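Local coordinates for protein ferulic acid esterase AmCE1/Fae1A (Anaeromyces mucronatus, PDB 5CXU) that probably acts as a feruloyl esterase of the alpha/beta-hydrolase clan, hydrolysing ester bonds that join ferulic acid to plant cell-wall polysaccharides, at residues Ile6-Pro11 / Ile244-Pro249; Thr25-Thr30 / Val44-Gly49; Gly146-Ala151 / Gln210-Leu215. All coordinates share one frame; numbering follows the deposited sequence.

Contact 1 of 3, residues Ile6-Pro11 / Ile244-Pro249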
loop_
_atom_site.group_PDB
_atom_site.type_symbol
_atom_site.label_atom_id
_atom_site.label_comp_id
_atom_site.label_asym_id
_atom_site.label_seq_id
_atom_site.Cartn_x
_atom_site.Cartn_y
_atom_site.Cartn_z
ATOM N N ILE A 6 -13.125 13.414 -2.997
ATOM C CA ILE A 6 -13.030 12.055 -2.448
ATOM C C ILE A 6 -14.335 11.300 -2.714
ATOM O O ILE A 6 -15.422 11.835 -2.435
ATOM C CB ILE A 6 -12.743 12.084 -0.956
ATOM C CG1 ILE A 6 -11.306 12.553 -0.706
ATOM C CG2 ILE A 6 -12.902 10.680 -0.380
ATOM C CD1 ILE A 6 -10.310 11.442 -1.138
ATOM N N SER A 7 -14.225 10.112 -3.303
ATOM C CA SER A 7 -15.431 9.275 -3.537
ATOM C C SER A 7 -15.484 8.233 -2.463
ATOM O O SER A 7 -14.536 7.456 -2.305
ATOM C CB SER A 7 -15.427 8.589 -4.911
ATOM O OG SER A 7 -15.484 9.550 -5.951
ATOM N N ASN A 8 -16.599 8.159 -1.737
ATOM C CA ASN A 8 -16.702 7.149 -0.705
ATOM C C ASN A 8 -16.799 5.751 -1.268
ATOM O O ASN A 8 -16.463 4.805 -0.555
ATOM C CB ASN A 8 -17.945 7.412 0.179
ATOM C CG ASN A 8 -17.808 8.668 1.008
ATOM O OD1 ASN A 8 -18.103 9.755 0.519
ATOM N ND2 ASN A 8 -17.327 8.540 2.235
ATOM N N THR A 9 -17.328 5.620 -2.478
ATOM C CA THR A 9 -17.418 4.327 -3.189
ATOM C C THR A 9 -16.712 4.446 -4.553
ATOM O O THR A 9 -16.694 5.515 -5.195
ATOM C CB THR A 9 -18.890 3.904 -3.367
ATOM O OG1 THR A 9 -19.598 4.945 -4.064
ATOM C CG2 THR A 9 -19.537 3.703 -1.996
ATOM N N CYS A 10 -16.053 3.370 -4.974
ATOM C CA CYS A 10 -15.382 3.353 -6.255
ATOM C C CYS A 10 -16.373 3.030 -7.375
ATOM O O CYS A 10 -17.019 1.995 -7.335
ATOM C CB CYS A 10 -14.274 2.287 -6.254
ATOM S SG CYS A 10 -13.356 2.267 -7.797
ATOM N N PRO A 11 -16.483 3.908 -8.394
ATOM C CA PRO A 11 -17.349 3.598 -9.535
ATOM C C PRO A 11 -16.902 2.323 -10.237
ATOM O O PRO A 11 -15.696 2.130 -10.409
ATOM C CB PRO A 11 -17.190 4.823 -10.478
ATOM C CG PRO A 11 -16.634 5.934 -9.561
ATOM C CD PRO A 11 -15.794 5.202 -8.538
ATOM N N ILE A 244 -5.965 12.245 4.486
ATOM C CA ILE A 244 -7.347 12.042 4.030
ATOM C C ILE A 244 -7.911 10.818 4.782
ATOM O O ILE A 244 -7.245 9.782 4.839
ATOM C CB ILE A 244 -7.374 11.803 2.509
ATOM C CG1 ILE A 244 -6.931 13.060 1.729
ATOM C CG2 ILE A 244 -8.776 11.400 2.098
ATOM C CD1 ILE A 244 -6.374 12.710 0.347
ATOM N N TRP A 245 -9.085 10.983 5.391
ATOM C CA TRP A 245 -9.798 9.847 6.005
ATOM C C TRP A 245 -11.190 9.773 5.404
ATOM O O TRP A 245 -11.881 10.806 5.312
ATOM C CB TRP A 245 -9.889 10.053 7.531
ATOM C CG TRP A 245 -10.993 9.340 8.232
ATOM C CD1 TRP A 245 -12.095 9.916 8.794
ATOM C CD2 TRP A 245 -11.088 7.930 8.501
ATOM N NE1 TRP A 245 -12.891 8.948 9.404
ATOM C CE2 TRP A 245 -12.283 7.727 9.245
ATOM C CE3 TRP A 245 -10.278 6.820 8.204
ATOM C CZ2 TRP A 245 -12.700 6.459 9.664
ATOM C CZ3 TRP A 245 -10.686 5.543 8.637
ATOM C CH2 TRP A 245 -11.919 5.386 9.351
ATOM N N PHE A 246 -11.634 8.578 5.030
ATOM C CA PHE A 246 -13.039 8.438 4.650
ATOM C C PHE A 246 -13.487 7.010 4.870
ATOM O O PHE A 246 -12.665 6.074 4.969
ATOM C CB PHE A 246 -13.275 8.873 3.182
ATOM C CG PHE A 246 -12.708 7.933 2.182
ATOM C CD1 PHE A 246 -11.377 8.072 1.754
ATOM C CD2 PHE A 246 -13.488 6.880 1.645
ATOM C CE1 PHE A 246 -10.846 7.196 0.788
ATOM C CE2 PHE A 246 -12.929 6.007 0.688
ATOM C CZ PHE A 246 -11.631 6.147 0.288
ATOM N N GLU A 247 -14.820 6.861 4.924
ATOM C CA GLU A 247 -15.421 5.576 5.178
ATOM C C GLU A 247 -16.243 5.130 3.998
ATOM O O GLU A 247 -16.848 5.947 3.286
ATOM C CB GLU A 247 -16.270 5.639 6.441
ATOM C CG GLU A 247 -15.415 5.864 7.668
ATOM C CD GLU A 247 -16.243 5.937 8.913
ATOM O OE1 GLU A 247 -16.931 6.971 9.103
ATOM O OE2 GLU A 247 -16.232 4.945 9.686
ATOM N N VAL A 248 -16.314 3.814 3.825
ATOM C CA VAL A 248 -17.031 3.250 2.703
ATOM C C VAL A 248 -18.351 2.680 3.264
ATOM O O VAL A 248 -18.332 1.679 3.953
ATOM C CB VAL A 248 -16.203 2.128 2.020
ATOM C CG1 VAL A 248 -16.911 1.641 0.768
ATOM C CG2 VAL A 248 -14.821 2.680 1.661
ATOM N N PRO A 249 -19.479 3.327 3.012
ATOM C CA PRO A 249 -20.731 3.011 3.730
ATOM C C PRO A 249 -21.208 1.589 3.507
ATOM O O PRO A 249 -21.354 1.164 2.354
ATOM C CB PRO A 249 -21.765 4.012 3.161
ATOM C CG PRO A 249 -21.091 4.558 1.854
ATOM C CD PRO A 249 -19.612 4.470 2.070
HETATM O O HOH W 1 -16.262 9.387 4.969
#
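The ring of Phe246 has CG2 of Ile6 over one face, while the carbonyl O of Asn8 sits at its edge, near the ring plane. The methyl makes a CH-pi contact, Ile6 CG2 lying 4.0 Å from the centroid of the Phe246 ring and 27° off its normal, so it rests over the CG-CD1 side of the ring more than over the middle. The carbonyl O of Ser7 approaches Phe246 CE2 obliquely; that oxygen is also hydrogen-bonded to ND2 of Asn264 on helix 255-268. The other flat group, the amide of Asn8, turns its N-H edge to the strand: Asn8 ND2 donates to Glu247 O at 2.8 Å. The bond is almost straight, 175° at the hydrogen, with the acceptor in the amide plane and the donor in the carbonyl plane.

Apolar contacts flank this bond. Ile6 has CG2 anti to its own backbone N and CG1 beside it (chi1 -71°), which splits the branches between two partners: CG2 goes to the phenyl ring, and CD1, at the end of the other branch, reaches Ile244 CG2 at 3.6 Å. Farther along, Asn8 CB rests 3.9 Å from Pro249 CD. The carbonyl O of Asn8 also lies against the Val248 methyls, 3.5 Å from Val248 CG1.

Strand 244-248 is the outermost strand on its side of the sheet, its backbone bonded to strand 213-219 on the inner side. Segment 6-11 has no strand geometry and runs past it without backbone pairing. A water accepts from Glu247 N at 2.9 Å and, weakly, from Asn8 ND2. The Asn8 amide and this water thus serve both the C=O and the N-H of Glu247, polar groups on the margin of the sheet, while Ile6, set against Ile244 and the Phe246 ring, gives the N-terminal loop its apolar hold.

Contact 2 of 3, residues Thr25-Thr30 / Val44-Gly49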
loop_
_atom_site.group_PDB
_atom_site.type_symbol
_atom_site.label_atom_id
_atom_site.label_comp_id
_atom_site.label_asym_id
_atom_site.label_seq_id
_atom_site.Cartn_x
_atom_site.Cartn_y
_atom_site.Cartn_z
ATOM N N THR A 25 0.119 -6.042 -17.432
ATOM C CA THR A 25 0.115 -7.413 -16.938
ATOM C C THR A 25 1.209 -7.569 -15.870
ATOM O O THR A 25 2.211 -6.846 -15.874
ATOM C CB THR A 25 0.355 -8.411 -18.066
ATOM O OG1 THR A 25 1.606 -8.099 -18.687
ATOM C CG2 THR A 25 -0.735 -8.288 -19.112
ATOM N N ALA A 26 0.989 -8.488 -14.941
ATOM C CA ALA A 26 1.972 -8.753 -13.897
ATOM C C ALA A 26 3.000 -9.758 -14.393
ATOM O O ALA A 26 2.659 -10.731 -15.088
ATOM C CB ALA A 26 1.280 -9.273 -12.639
ATOM N N LYS A 27 4.271 -9.539 -14.052
ATOM C CA LYS A 27 5.308 -10.553 -14.257
ATOM C C LYS A 27 5.858 -10.927 -12.890
ATOM O O LYS A 27 6.183 -10.039 -12.095
ATOM C CB LYS A 27 6.455 -10.030 -15.134
ATOM C CG LYS A 27 6.080 -9.585 -16.546
ATOM C CD LYS A 27 7.336 -9.068 -17.281
ATOM C CE LYS A 27 7.807 -7.731 -16.663
ATOM N NZ LYS A 27 9.289 -7.682 -16.404
ATOM N N LYS A 28 5.947 -12.212 -12.604
ATOM C CA LYS A 28 6.489 -12.627 -11.325
ATOM C C LYS A 28 8.019 -12.738 -11.372
ATOM O O LYS A 28 8.585 -13.438 -12.225
ATOM C CB LYS A 28 5.901 -13.976 -10.881
ATOM C CG LYS A 28 6.184 -14.272 -9.402
ATOM C CD LYS A 28 5.332 -15.400 -8.832
ATOM C CE LYS A 28 3.861 -15.011 -8.706
ATOM N NZ LYS A 28 3.152 -16.051 -7.935
ATOM N N ILE A 29 8.641 -12.063 -10.407
ATOM C CA ILE A 29 10.082 -11.970 -10.271
ATOM C C ILE A 29 10.541 -12.788 -9.086
ATOM O O ILE A 29 9.982 -12.641 -7.997
ATOM C CB ILE A 29 10.513 -10.507 -10.063
ATOM C CG1 ILE A 29 10.019 -9.640 -11.239
ATOM C CG2 ILE A 29 12.035 -10.457 -9.808
ATOM C CD1 ILE A 29 10.430 -10.137 -12.588
ATOM N N THR A 30 11.537 -13.649 -9.291
ATOM C CA THR A 30 12.094 -14.413 -8.194
ATOM C C THR A 30 13.461 -13.802 -7.876
ATOM O O THR A 30 14.239 -13.541 -8.801
ATOM C CB THR A 30 12.234 -15.879 -8.543
ATOM O OG1 THR A 30 10.961 -16.407 -8.931
ATOM C CG2 THR A 30 12.738 -16.671 -7.355
ATOM N N VAL A 44 5.840 -7.615 -10.660
ATOM C CA VAL A 44 6.126 -6.287 -11.197
ATOM C C VAL A 44 5.201 -6.061 -12.349
ATOM O O VAL A 44 5.135 -6.882 -13.284
ATOM C CB VAL A 44 7.574 -6.149 -11.664
ATOM C CG1 VAL A 44 7.781 -4.780 -12.346
ATOM C CG2 VAL A 44 8.532 -6.299 -10.473
ATOM N N ILE A 45 4.494 -4.938 -12.286
ATOM C CA ILE A 45 3.542 -4.577 -13.326
ATOM C C ILE A 45 4.039 -3.319 -14.016
ATOM O O ILE A 45 3.927 -2.248 -13.441
ATOM C CB ILE A 45 2.120 -4.325 -12.723
ATOM C CG1 ILE A 45 1.655 -5.578 -11.946
ATOM C CG2 ILE A 45 1.122 -3.940 -13.829
ATOM C CD1 ILE A 45 0.694 -5.306 -10.808
ATOM N N LEU A 46 4.581 -3.459 -15.220
ATOM C CA LEU A 46 5.092 -2.295 -15.960
ATOM C C LEU A 46 3.936 -1.603 -16.669
ATOM O O LEU A 46 2.987 -2.250 -17.068
ATOM C CB LEU A 46 6.155 -2.721 -16.971
ATOM C CG LEU A 46 7.371 -3.444 -16.387
ATOM C CD1 LEU A 46 8.291 -3.836 -17.510
ATOM C CD2 LEU A 46 8.093 -2.570 -15.396
ATOM N N PRO A 47 4.014 -0.278 -16.850
ATOM C CA PRO A 47 2.925 0.389 -17.578
ATOM C C PRO A 47 2.804 -0.097 -19.018
ATOM O O PRO A 47 3.763 -0.561 -19.613
ATOM C CB PRO A 47 3.328 1.886 -17.531
ATOM C CG PRO A 47 4.828 1.849 -17.339
ATOM C CD PRO A 47 5.079 0.654 -16.449
ATOM N N VAL A 48 1.604 0.030 -19.582
ATOM C CA VAL A 48 1.411 -0.198 -21.011
ATOM C C VAL A 48 2.316 0.724 -21.817
ATOM O O VAL A 48 2.407 1.916 -21.554
ATOM C CB VAL A 48 -0.091 0.019 -21.413
ATOM C CG1 VAL A 48 -0.296 -0.029 -22.922
ATOM C CG2 VAL A 48 -0.955 -1.016 -20.718
ATOM N N GLY A 49 3.011 0.156 -22.783
ATOM C CA GLY A 49 3.951 0.920 -23.596
ATOM C C GLY A 49 5.240 1.296 -22.875
ATOM O O GLY A 49 5.947 2.213 -23.314
HETATM O O HOH W 2 4.842 -6.113 -16.291
HETATM O O HOH W 3 2.497 -4.465 -18.649
#
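Ala26 and Ile45 meet on one face of the beta hairpin formed by strands 26-33 and 38-45, which lies at one margin of the mixed sheet of this alpha/beta-hydrolase fold; Lys27, Ile29 and Val44 point to the other face. On the first face, CG1 of Ile45 touches Ala26, 3.8 Å from Ala26 CB. With CG1 beside the backbone N and CG2 anti to it (chi1 -57°), Ile45 sends CG2 the other way, to 3.7 Å from Thr25 O. Ile96 and Leu98 of strand 95-99 also touch this side chain, and an alanine in place of Ile45 would probably open a gap between Ala26 and strand 95-99, taking away both branches that fill it.

On the opposite face, Ile29 and Val44 approach at a slant, Ile29 CG1 meeting Val44 CG2 at 3.7 Å. Tyr136 and Met137 of helix 125-140 pack against Ile29 and Val44 respectively, so that helix covers this pair. Lys27 bends at its third torsion (chi3 -69°) and carries its aliphatic end across Leu46, with Lys27 CE 4.0 Å from Leu46 CD1.

Between the faces, Lys27 and Val44 form an antiparallel hydrogen-bonded pair: Lys27 N to Val44 O is 2.9 Å and Val44 N to Lys27 O 2.8 Å. Toward Thr25 the two segments are joined through water. One molecule donates to Thr25 O and Val44 O and accepts from Leu46 N, while a second accepts from Thr25 N and donates to Leu46 O at 2.8 Å.

Contact 3 of 3, residues Gly146-Ala151 / Gln210-Leu215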
loop_
_atom_site.group_PDB
_atom_site.type_symbol
_atom_site.label_atom_id
_atom_site.label_comp_id
_atom_site.label_asym_id
_atom_site.label_seq_id
_atom_site.Cartn_x
_atom_site.Cartn_y
_atom_site.Cartn_z
ATOM N N GLY A 146 13.242 8.717 -5.194
ATOM C CA GLY A 146 13.005 9.843 -4.312
ATOM C C GLY A 146 11.568 9.795 -3.860
ATOM O O GLY A 146 10.745 9.160 -4.532
ATOM N N ARG A 147 11.274 10.466 -2.751
ATOM C CA ARG A 147 9.950 10.332 -2.126
ATOM C C ARG A 147 8.841 10.855 -3.040
ATOM O O ARG A 147 7.718 10.322 -2.993
ATOM C CB ARG A 147 9.919 11.046 -0.774
ATOM C CG ARG A 147 10.179 12.568 -0.888
ATOM C CD ARG A 147 10.388 13.239 0.467
ATOM N NE ARG A 147 9.370 12.809 1.399
ATOM C CZ ARG A 147 8.253 13.477 1.659
ATOM N NH1 ARG A 147 8.033 14.649 1.069
ATOM N NH2 ARG A 147 7.375 12.968 2.527
ATOM N N GLU A 148 9.144 11.864 -3.879
ATOM C CA GLU A 148 8.117 12.398 -4.802
ATOM C C GLU A 148 7.662 11.372 -5.843
ATOM O O GLU A 148 6.610 11.538 -6.496
ATOM C CB GLU A 148 8.631 13.663 -5.514
ATOM C CG GLU A 148 8.879 14.801 -4.574
ATOM C CD GLU A 148 8.154 16.069 -4.994
ATOM O OE1 GLU A 148 6.957 15.974 -5.384
ATOM O OE2 GLU A 148 8.777 17.158 -4.931
ATOM N N ASN A 149 8.442 10.297 -5.996
ATOM C CA ASN A 149 8.168 9.303 -6.999
ATOM C C ASN A 149 7.927 7.923 -6.433
ATOM O O ASN A 149 8.012 6.929 -7.156
ATOM C CB ASN A 149 9.340 9.261 -7.961
ATOM C CG ASN A 149 9.513 10.578 -8.657
ATOM O OD1 ASN A 149 8.580 11.062 -9.293
ATOM N ND2 ASN A 149 10.691 11.186 -8.525
ATOM N N THR A 150 7.627 7.877 -5.144
ATOM C CA THR A 150 7.516 6.598 -4.454
ATOM C C THR A 150 6.266 6.568 -3.592
ATOM O O THR A 150 6.096 7.411 -2.683
ATOM C CB THR A 150 8.764 6.352 -3.581
ATOM O OG1 THR A 150 9.922 6.539 -4.402
ATOM C CG2 THR A 150 8.757 4.910 -2.976
ATOM N N ALA A 151 5.407 5.593 -3.851
ATOM C CA ALA A 151 4.172 5.426 -3.071
ATOM C C ALA A 151 4.115 4.048 -2.447
ATOM O O ALA A 151 4.678 3.083 -2.983
ATOM C CB ALA A 151 2.911 5.667 -3.960
ATOM N N GLN A 210 6.321 15.585 6.448
ATOM C CA GLN A 210 4.987 15.042 6.178
ATOM C C GLN A 210 4.933 14.282 4.877
ATOM O O GLN A 210 5.480 14.688 3.867
ATOM C CB GLN A 210 3.946 16.179 6.134
ATOM C CG GLN A 210 3.696 16.866 7.471
ATOM C CD GLN A 210 3.335 15.868 8.550
ATOM O OE1 GLN A 210 2.254 15.278 8.518
ATOM N NE2 GLN A 210 4.262 15.626 9.476
ATOM N N PRO A 211 4.198 13.175 4.866
ATOM C CA PRO A 211 3.833 12.613 3.574
ATOM C C PRO A 211 3.253 13.664 2.649
ATOM O O PRO A 211 2.537 14.557 3.136
ATOM C CB PRO A 211 2.748 11.567 3.938
ATOM C CG PRO A 211 3.122 11.133 5.333
ATOM C CD PRO A 211 3.638 12.426 6.006
ATOM N N ILE A 212 3.582 13.595 1.369
ATOM C CA ILE A 212 2.902 14.423 0.372
ATOM C C ILE A 212 1.387 14.136 0.393
ATOM O O ILE A 212 0.570 15.090 0.441
ATOM C CB ILE A 212 3.485 14.192 -1.020
ATOM C CG1 ILE A 212 4.992 14.489 -1.002
ATOM C CG2 ILE A 212 2.799 15.091 -2.048
ATOM C CD1 ILE A 212 5.706 14.120 -2.349
ATOM N N VAL A 213 1.034 12.851 0.405
ATOM C CA VAL A 213 -0.335 12.417 0.637
ATOM C C VAL A 213 -0.344 11.251 1.610
ATOM O O VAL A 213 0.473 10.332 1.475
ATOM C CB VAL A 213 -1.044 11.956 -0.659
ATOM C CG1 VAL A 213 -2.476 11.401 -0.349
ATOM C CG2 VAL A 213 -1.077 13.103 -1.658
ATOM N N SER A 214 -1.203 11.348 2.627
ATOM C CA SER A 214 -1.492 10.203 3.520
ATOM C C SER A 214 -2.979 9.965 3.459
ATOM O O SER A 214 -3.771 10.911 3.508
ATOM C CB SER A 214 -1.014 10.537 4.949
ATOM O OG SER A 214 -1.419 9.517 5.886
ATOM N N LEU A 215 -3.382 8.711 3.289
ATOM C CA LEU A 215 -4.797 8.410 3.054
ATOM C C LEU A 215 -5.129 7.117 3.773
ATOM O O LEU A 215 -4.400 6.126 3.660
ATOM C CB LEU A 215 -5.094 8.291 1.546
ATOM C CG LEU A 215 -6.545 7.938 1.158
ATOM C CD1 LEU A 215 -6.879 8.530 -0.215
ATOM C CD2 LEU A 215 -6.823 6.425 1.189
HETATM O O HOH W 4 5.925 16.615 2.036
#
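Arg147 and Gln210 make the one direct hydrogen bond between the two segments: Arg147 NH2 donates to Gln210 O at 2.9 Å. It is bent, 151° at the hydrogen, and the donor stands 46° above the carbonyl plane, away from a lone pair. A water adds a second path, accepting from Arg147 NH1 at 3.0 Å and donating to the same Gln210 O. Two donors therefore grip that oxygen, and Arg147 NE is held separately by Ser170 O, which helps fix the rotation of the guanidinium.

Van der Waals contacts centre on Ile212. Its aliphatic CG1 lies obliquely against the guanidinium, 3.7 Å from Arg147 NH1. The Ile212 and Glu148 side chains cross at about a right angle, Ile212 CD1 lying 3.9 Å from Glu148 CG.

Within segment 146-151, Gly146 O accepts from Asn149 N, which closes the 3-10 turn leading into strand 150-155, and from Thr150 OG1 on the opposite face of the carbonyl plane.

The contact thus bridges the loops that enter strands 150-155 and 213-219. These parallel strands are separated in the sheet by strand 175-179, whose Tyr175 touches Ala151, Ile212 and Val213, with Phe265 and Thr268 of helix 255-268 packing on Ala151 and Val213.

How the contacts relate
All three contacts reach the same mixed sheet. Contacts 1 and 2 belong to its two outermost strands, 244-248 and 26-33, and are partly buried, their centres 28 Å apart. Contact 3 is a surface contact at the loops feeding two inner strands. Only contact 2 is strand pairing, with backbone bonds and apolar side chains on both faces; contact 1 joins a loop to a strand through an asparagine amide and an isoleucine set against an isoleucine and a phenylalanine, and contact 3 combines an arginine, a water and one exposed isoleucine. Contacts 1 and 3 touch, since strands 244-248 and 213-219 are neighbours: Ile244 N lies 2.7 Å from Ser214 O, a probable hydrogen bond. Contact 2 touches neither.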